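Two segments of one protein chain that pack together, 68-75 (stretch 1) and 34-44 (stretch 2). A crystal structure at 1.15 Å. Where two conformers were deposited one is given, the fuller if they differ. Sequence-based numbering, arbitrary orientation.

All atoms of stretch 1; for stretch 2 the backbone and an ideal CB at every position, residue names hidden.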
ATOM      1  N   THR A  68     -20.034   2.412  20.837  1.00 17.42           N
ATOM      2  CA  THR A  68     -20.979   3.443  21.279  1.00 18.27           C
ATOM      3  C   THR A  68     -22.362   2.830  21.459  1.00 17.91           C
ATOM      4  O   THR A  68     -22.570   1.663  21.118  1.00 18.82           O
ATOM      5  CB  THR A  68     -21.050   4.626  20.279  1.00 22.20           C
ATOM      6  OG1 THR A  68     -21.842   5.695  20.824  1.00 25.13           O
ATOM      7  CG2 THR A  68     -21.616   4.213  18.917  1.00 21.88           C
ATOM      8  N   THR A  69     -23.294   3.609  21.997  1.00 19.32           N
ATOM      9  CA  THR A  69     -24.689   3.215  22.082  1.00 18.32           C
ATOM     10  C   THR A  69     -25.504   4.021  21.088  1.00 15.60           C
ATOM     11  O   THR A  69     -25.144   5.164  20.759  1.00 19.84           O
ATOM     12  CB  THR A  69     -25.260   3.368  23.494  1.00 23.20           C
ATOM     13  OG1 THR A  69     -24.951   4.660  23.996  1.00 28.14           O
ATOM     14  CG2 THR A  69     -24.692   2.306  24.417  1.00 26.57           C
ATOM     15  N   VAL A  70     -26.589   3.407  20.604  0.50 14.02           N
ATOM     16  CA  VAL A  70     -27.481   3.992  19.602  0.50 13.86           C
ATOM     17  C   VAL A  70     -28.927   3.730  20.003  0.50 13.02           C
ATOM     18  O   VAL A  70     -29.318   2.575  20.173  0.50 15.38           O
ATOM     19  CB  VAL A  70     -27.280   3.348  18.220  0.50 15.11           C
ATOM     20  CG1 VAL A  70     -28.305   3.880  17.228  0.50 16.78           C
ATOM     21  CG2 VAL A  70     -25.868   3.575  17.703  0.50 13.91           C
ATOM     22  N   LYS A  71     -29.719   4.783  20.145  1.00 12.34           N
ATOM     23  CA  LYS A  71     -31.149   4.655  20.384  1.00 12.39           C
ATOM     24  C   LYS A  71     -31.816   4.793  19.038  1.00 12.21           C
ATOM     25  O   LYS A  71     -31.794   5.832  18.403  1.00 13.27           O
ATOM     26  CB  LYS A  71     -31.661   5.686  21.377  1.00 12.53           C
ATOM     27  CG  LYS A  71     -33.103   5.378  21.780  1.00 13.85           C
ATOM     28  CD  LYS A  71     -33.589   6.273  22.904  1.00 15.16           C
ATOM     29  CE  LYS A  71     -34.981   5.860  23.340  1.00 18.05           C
ATOM     30  NZ  LYS A  71     -35.433   6.681  24.484  1.00 20.96           N
ATOM     31  N   VAL A  72     -32.416   3.693  18.576  1.00 12.66           N
ATOM     32  CA  VAL A  72     -32.914   3.663  17.220  1.00 12.35           C
ATOM     33  C   VAL A  72     -34.167   4.507  17.091  1.00 12.26           C
ATOM     34  O   VAL A  72     -35.067   4.430  17.953  1.00 14.58           O
ATOM     35  CB  VAL A  72     -33.181   2.207  16.804  1.00 12.23           C
ATOM     36  CG1 VAL A  72     -33.855   2.134  15.438  1.00 12.55           C
ATOM     37  CG2 VAL A  72     -31.854   1.462  16.796  1.00 12.08           C
ATOM     38  N   THR A  73     -34.237   5.310  16.033  1.00 12.28           N
ATOM     39  CA  THR A  73     -35.383   6.174  15.781  0.50 12.22           C
ATOM     40  C   THR A  73     -35.688   6.254  14.280  1.00 12.74           C
ATOM     41  O   THR A  73     -34.826   5.984  13.445  1.00 14.41           O
ATOM     42  CB  THR A  73     -35.149   7.571  16.393  0.50 14.47           C
ATOM     43  OG1 THR A  73     -36.374   8.308  16.363  0.50 17.88           O
ATOM     44  CG2 THR A  73     -34.057   8.323  15.642  0.50 14.38           C
ATOM     45  N   ALA A  74     -36.935   6.588  13.955  1.00 14.34           N
ATOM     46  CA  ALA A  74     -37.401   6.644  12.567  1.00 16.64           C
ATOM     47  C   ALA A  74     -36.565   7.526  11.656  1.00 15.81           C
ATOM     48  O   ALA A  74     -36.370   7.199  10.501  1.00 16.97           O
ATOM     49  CB  ALA A  74     -38.863   7.077  12.516  1.00 17.94           C
ATOM     50  N   SER A  75     -36.034   8.629  12.180  1.00 15.63           N
ATOM     51  CA  SER A  75     -35.223   9.532  11.354  1.00 15.66           C
ATOM     52  C   SER A  75     -33.936   8.881  10.837  1.00 14.94           C
ATOM     53  O   SER A  75     -33.339   9.387   9.900  1.00 16.66           O
ATOM     54  CB  SER A  75     -34.867  10.802  12.122  1.00 16.99           C
ATOM     55  OG  SER A  75     -33.984  10.469  13.156  1.00 18.90           O
ATOM     56  N   UNK A  34     -25.195  -0.172   9.264  1.00 12.02           N
ATOM     57  CA  UNK A  34     -26.565  -0.433   8.798  1.00 12.31           C
ATOM     58  C   UNK A  34     -27.202  -1.464   9.744  1.00 11.70           C
ATOM     59  O   UNK A  34     -26.698  -2.577   9.866  1.00 14.11           O
ATOM     60  CB  UNK A  34     -26.575  -0.933   7.352  1.00 12.31           C
ATOM     61  N   UNK A  35     -28.241  -1.018  10.436  1.00 12.54           N
ATOM     62  CA  UNK A  35     -28.944  -1.871  11.392  1.00 12.26           C
ATOM     63  C   UNK A  35     -30.232  -2.373  10.767  1.00 12.10           C
ATOM     64  O   UNK A  35     -31.041  -1.600  10.283  1.00 14.61           O
ATOM     65  CB  UNK A  35     -29.234  -1.119  12.693  1.00 12.26           C
ATOM     66  N   UNK A  36     -30.419  -3.707  10.784  1.00 11.11           N
ATOM     67  CA  UNK A  36     -31.516  -4.392  10.050  1.00 11.52           C
ATOM     68  C   UNK A  36     -32.564  -4.929  11.011  1.00 11.54           C
ATOM     69  O   UNK A  36     -32.200  -5.651  11.926  1.00 13.11           O
ATOM     70  CB  UNK A  36     -30.966  -5.539   9.199  1.00 11.52           C
ATOM     71  N   UNK A  37     -33.786  -4.441  10.850  1.00 11.85           N
ATOM     72  CA  UNK A  37     -34.936  -5.018  11.608  1.00 11.91           C
ATOM     73  C   UNK A  37     -34.731  -4.898  13.111  1.00 12.02           C
ATOM     74  O   UNK A  37     -35.114  -5.793  13.880  1.00 14.86           O
ATOM     75  CB  UNK A  37     -35.139  -6.490  11.242  1.00 11.91           C
ATOM     76  N   UNK A  38     -34.194  -3.748  13.532  1.00 12.05           N
ATOM     77  CA  UNK A  38     -34.070  -3.384  14.920  1.00 12.01           C
ATOM     78  C   UNK A  38     -35.323  -2.645  15.344  1.00 12.74           C
ATOM     79  O   UNK A  38     -36.129  -2.226  14.512  1.00 14.82           O
ATOM     80  CB  UNK A  38     -32.819  -2.536  15.159  1.00 12.01           C
ATOM     81  N   UNK A  39     -35.476  -2.461  16.646  1.00 12.45           N
ATOM     82  CA  UNK A  39     -36.697  -1.901  17.207  1.00 12.56           C
ATOM     83  C   UNK A  39     -36.496  -0.411  17.535  1.00 12.08           C
ATOM     84  O   UNK A  39     -35.635  -0.053  18.342  1.00 13.44           O
ATOM     85  CB  UNK A  39     -37.114  -2.677  18.458  1.00 12.56           C
ATOM     86  N   UNK A  40     -37.368   0.419  16.982  1.00 12.41           N
ATOM     87  CA  UNK A  40     -37.372   1.851  17.320  1.00 12.04           C
ATOM     88  C   UNK A  40     -37.655   2.010  18.803  1.00 12.28           C
ATOM     89  O   UNK A  40     -38.540   1.350  19.360  1.00 14.15           O
ATOM     90  CB  UNK A  40     -38.406   2.615  16.491  1.00 12.04           C
ATOM     91  N   UNK A  41     -36.878   2.879  19.445  1.00 12.27           N
ATOM     92  CA  UNK A  41     -36.974   3.139  20.868  1.00 12.69           C
ATOM     93  C   UNK A  41     -36.057   2.328  21.755  1.00 13.04           C
ATOM     94  O   UNK A  41     -35.915   2.640  22.933  1.00 15.51           O
ATOM     95  CB  UNK A  41     -38.417   2.901  21.317  1.00 12.69           C
ATOM     96  N   UNK A  42     -35.473   1.249  21.236  1.00 13.19           N
ATOM     97  CA  UNK A  42     -34.494   0.489  22.002  1.00 13.00           C
ATOM     98  C   UNK A  42     -33.096   1.075  21.814  1.00 12.73           C
ATOM     99  O   UNK A  42     -32.782   1.620  20.754  1.00 13.96           O
ATOM    100  CB  UNK A  42     -34.515  -0.984  21.587  1.00 13.00           C
ATOM    101  N   UNK A  43     -32.264   0.846  22.821  1.00 13.07           N
ATOM    102  CA  UNK A  43     -30.888   1.304  22.840  1.00 13.72           C
ATOM    103  C   UNK A  43     -29.948   0.119  22.719  1.00 14.26           C
ATOM    104  O   UNK A  43     -29.839  -0.684  23.621  1.00 18.50           O
ATOM    105  CB  UNK A  43     -30.596   2.096  24.116  1.00 13.72           C
ATOM    106  N   UNK A  44     -29.246   0.064  21.599  1.00 13.94           N
ATOM    107  CA  UNK A  44     -28.286  -0.979  21.285  1.00 13.99           C
ATOM    108  C   UNK A  44     -26.878  -0.435  21.492  1.00 14.02           C
ATOM    109  O   UNK A  44     -26.656   0.801  21.497  1.00 16.31           O
ATOM    110  CB  UNK A  44     -28.473  -1.485  19.853  1.00 13.99           C
TER

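Position 34 lies beyond the reach of stretch 1, which therefore sets no preference there; the deposited residue is R34, its guanidinium satisfied elsewhere in the structure.

At position 35 CA-to-CB points toward stretch 1, but the ideal CB alone does not reach it, and the nearest groups are the methyls of V70 and V72. A branched or long apolar chain could span the gap. The residue is L35: its CD1 lies 4.2 Å from V72 CG2 and 4.4 Å from V70 CG1, so one methyl meets both valines.

Positions 36 and 37 are out of reach. At 37 both phi and psi are positive (60/40), a left-handed conformation that favours asparagine, aspartate or glycine. The residues are Y36 and N37.

Position 38 points toward stretch 1, with its ideal CB 4.4 Å from V72 CG2. A compact apolar chain such as valine would suit this surface. It is V38, whose CG2 packs 3.9 Å from V72 CG1.

Position 39 opens a type II turn that ends at 42, and its CB points away, so a polar chain is free to extend outward. E39 does so, while its backbone carbonyl O faces inward, 3.7 Å from V72 CB.

Position 40 points sideways, its ideal CB 4.1 Å from V72 O and near T73 CA and A74 N. Proline is common here in such turns, but the free A74 N also invites a chain carrying an acceptor. E40 answers through water 1, which donates to E40 OE1 and accepts from A74 N, both at 2.9 Å; the aliphatic CG of E40 lies 4.3 Å from V72 CG1.

At position 41 phi/psi is 93/-15, and a CB would jam against the carbonyl O of the preceding residue. That alone calls for glycine, and G41 is found. Its N donates to V72 O at 2.8 Å, nearly straight at 174°; its O accepts from water 2, to which K71 NZ donates weakly.

Position 42 points away, leaving many polar chains possible. K42 contributes mainly backbone: its N closes the turn on E39 O at 3.2 Å, and its O accepts from V72 N at 3.0 Å.

Position 43 pairs with K71 in the antiparallel sheet, at a non-hydrogen-bonded site, with both side chains on the same face. A beta-branched residue suits the strand, and a small polar one can lie beside the lysine's aliphatic stem. T43 does both: OG1 is 3.6 Å from K71 CG, and CG2 is 3.9 Å from T69 CB.

The backbone N of position 44 donates to V70 O (2.9 Å), and its O accepts from V70 N (2.8 Å). Its ideal CB is 5.4 Å from V72 CG2, so a large apolar or aromatic chain could cover that methyl. The residue is Y44: its ring brings CD1 to 3.7 Å from V72 CG2, and its OH accepts from E39 N at 2.9 Å, tying the strand to the turn.

Stretch 2 34-44: RLYNVEEGKTY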
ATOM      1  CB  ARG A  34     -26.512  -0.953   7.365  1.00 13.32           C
ATOM      2  CG  ARG A  34     -25.683  -0.120   6.394  1.00 14.41           C
ATOM      3  CD  ARG A  34     -26.494   0.999   5.785  1.00 13.65           C
ATOM      4  NE  ARG A  34     -27.447   0.510   4.767  1.00 12.89           N
ATOM      5  CZ  ARG A  34     -28.242   1.286   4.032  1.00 12.57           C
ATOM      6  NH1 ARG A  34     -28.184   2.610   4.171  1.00 13.28           N
ATOM      7  NH2 ARG A  34     -29.088   0.774   3.135  1.00 12.58           N
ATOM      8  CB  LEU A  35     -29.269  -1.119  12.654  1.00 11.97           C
ATOM      9  CG  LEU A  35     -28.073  -0.470  13.363  1.00 13.40           C
ATOM     10  CD1 LEU A  35     -28.520   0.302  14.597  1.00 15.33           C
ATOM     11  CD2 LEU A  35     -26.989  -1.466  13.742  1.00 14.04           C
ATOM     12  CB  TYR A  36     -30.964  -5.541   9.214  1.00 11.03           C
ATOM     13  CG  TYR A  36     -29.823  -5.147   8.319  1.00 11.22           C
ATOM     14  CD1 TYR A  36     -29.958  -4.093   7.428  1.00 11.98           C
ATOM     15  CD2 TYR A  36     -28.639  -5.832   8.357  1.00 11.54           C
ATOM     16  CE1 TYR A  36     -28.923  -3.725   6.595  1.00 12.19           C
ATOM     17  CE2 TYR A  36     -27.565  -5.453   7.540  1.00 11.71           C
ATOM     18  CZ  TYR A  36     -27.748  -4.414   6.651  1.00 11.70           C
ATOM     19  OH  TYR A  36     -26.688  -4.020   5.832  1.00 13.16           O
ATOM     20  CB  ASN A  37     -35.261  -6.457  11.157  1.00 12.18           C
ATOM     21  CG  ASN A  37     -35.836  -6.477   9.782  1.00 12.37           C
ATOM     22  OD1 ASN A  37     -36.417  -5.504   9.313  1.00 14.38           O
ATOM     23  ND2 ASN A  37     -35.787  -7.647   9.151  1.00 12.82           N
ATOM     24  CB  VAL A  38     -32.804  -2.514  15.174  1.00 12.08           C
ATOM     25  CG1 VAL A  38     -31.572  -3.392  15.162  1.00 12.05           C
ATOM     26  CG2 VAL A  38     -32.655  -1.357  14.177  1.00 11.41           C
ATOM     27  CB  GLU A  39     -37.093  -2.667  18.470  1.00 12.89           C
ATOM     28  CG  GLU A  39     -38.385  -2.180  19.092  1.00 13.24           C
ATOM     29  CD  GLU A  39     -38.856  -3.070  20.244  1.00 14.29           C
ATOM     30  OE1 GLU A  39     -38.851  -4.321  20.111  1.00 16.54           O
ATOM     31  OE2 GLU A  39     -39.249  -2.510  21.283  1.00 16.13           O
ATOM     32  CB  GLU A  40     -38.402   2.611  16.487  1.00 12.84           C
ATOM     33  CG  GLU A  40     -38.067   2.649  15.002  1.00 13.97           C
ATOM     34  CD  GLU A  40     -39.097   3.364  14.145  1.00 15.18           C
ATOM     35  OE1 GLU A  40     -39.997   4.052  14.661  1.00 19.56           O
ATOM     36  OE2 GLU A  40     -38.996   3.232  12.913  1.00 17.92           O
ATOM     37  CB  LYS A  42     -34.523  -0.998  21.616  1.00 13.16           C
ATOM     38  CG  LYS A  42     -35.845  -1.691  22.003  1.00 14.94           C
ATOM     39  CD  LYS A  42     -35.760  -3.203  22.185  1.00 14.91           C
ATOM     40  CE  LYS A  42     -35.212  -3.612  23.556  1.00 14.92           C
ATOM     41  NZ  LYS A  42     -35.086  -5.086  23.718  1.00 15.32           N
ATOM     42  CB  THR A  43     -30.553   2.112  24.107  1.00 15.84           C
ATOM     43  OG1 THR A  43     -31.428   3.236  24.164  1.00 17.50           O
ATOM     44  CG2 THR A  43     -29.083   2.588  24.077  1.00 16.68           C
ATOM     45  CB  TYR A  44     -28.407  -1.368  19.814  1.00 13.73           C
ATOM     46  CG  TYR A  44     -29.753  -1.948  19.466  1.00 12.46           C
ATOM     47  CD1 TYR A  44     -30.843  -1.135  19.211  1.00 12.73           C
ATOM     48  CD2 TYR A  44     -29.930  -3.322  19.327  1.00 12.51           C
ATOM     49  CE1 TYR A  44     -32.093  -1.668  18.898  1.00 13.53           C
ATOM     50  CE2 TYR A  44     -31.169  -3.856  18.990  1.00 12.55           C
ATOM     51  CZ  TYR A  44     -32.242  -3.026  18.771  1.00 13.24           C
ATOM     52  OH  TYR A  44     -33.506  -3.506  18.469  1.00 15.60           O
TER
HETATM   53  O   HOH W   1     -38.961   6.415  16.014  1.00 21.64           O
HETATM   54  O   HOH W   2     -37.683   4.439  24.263  1.00 31.99           O
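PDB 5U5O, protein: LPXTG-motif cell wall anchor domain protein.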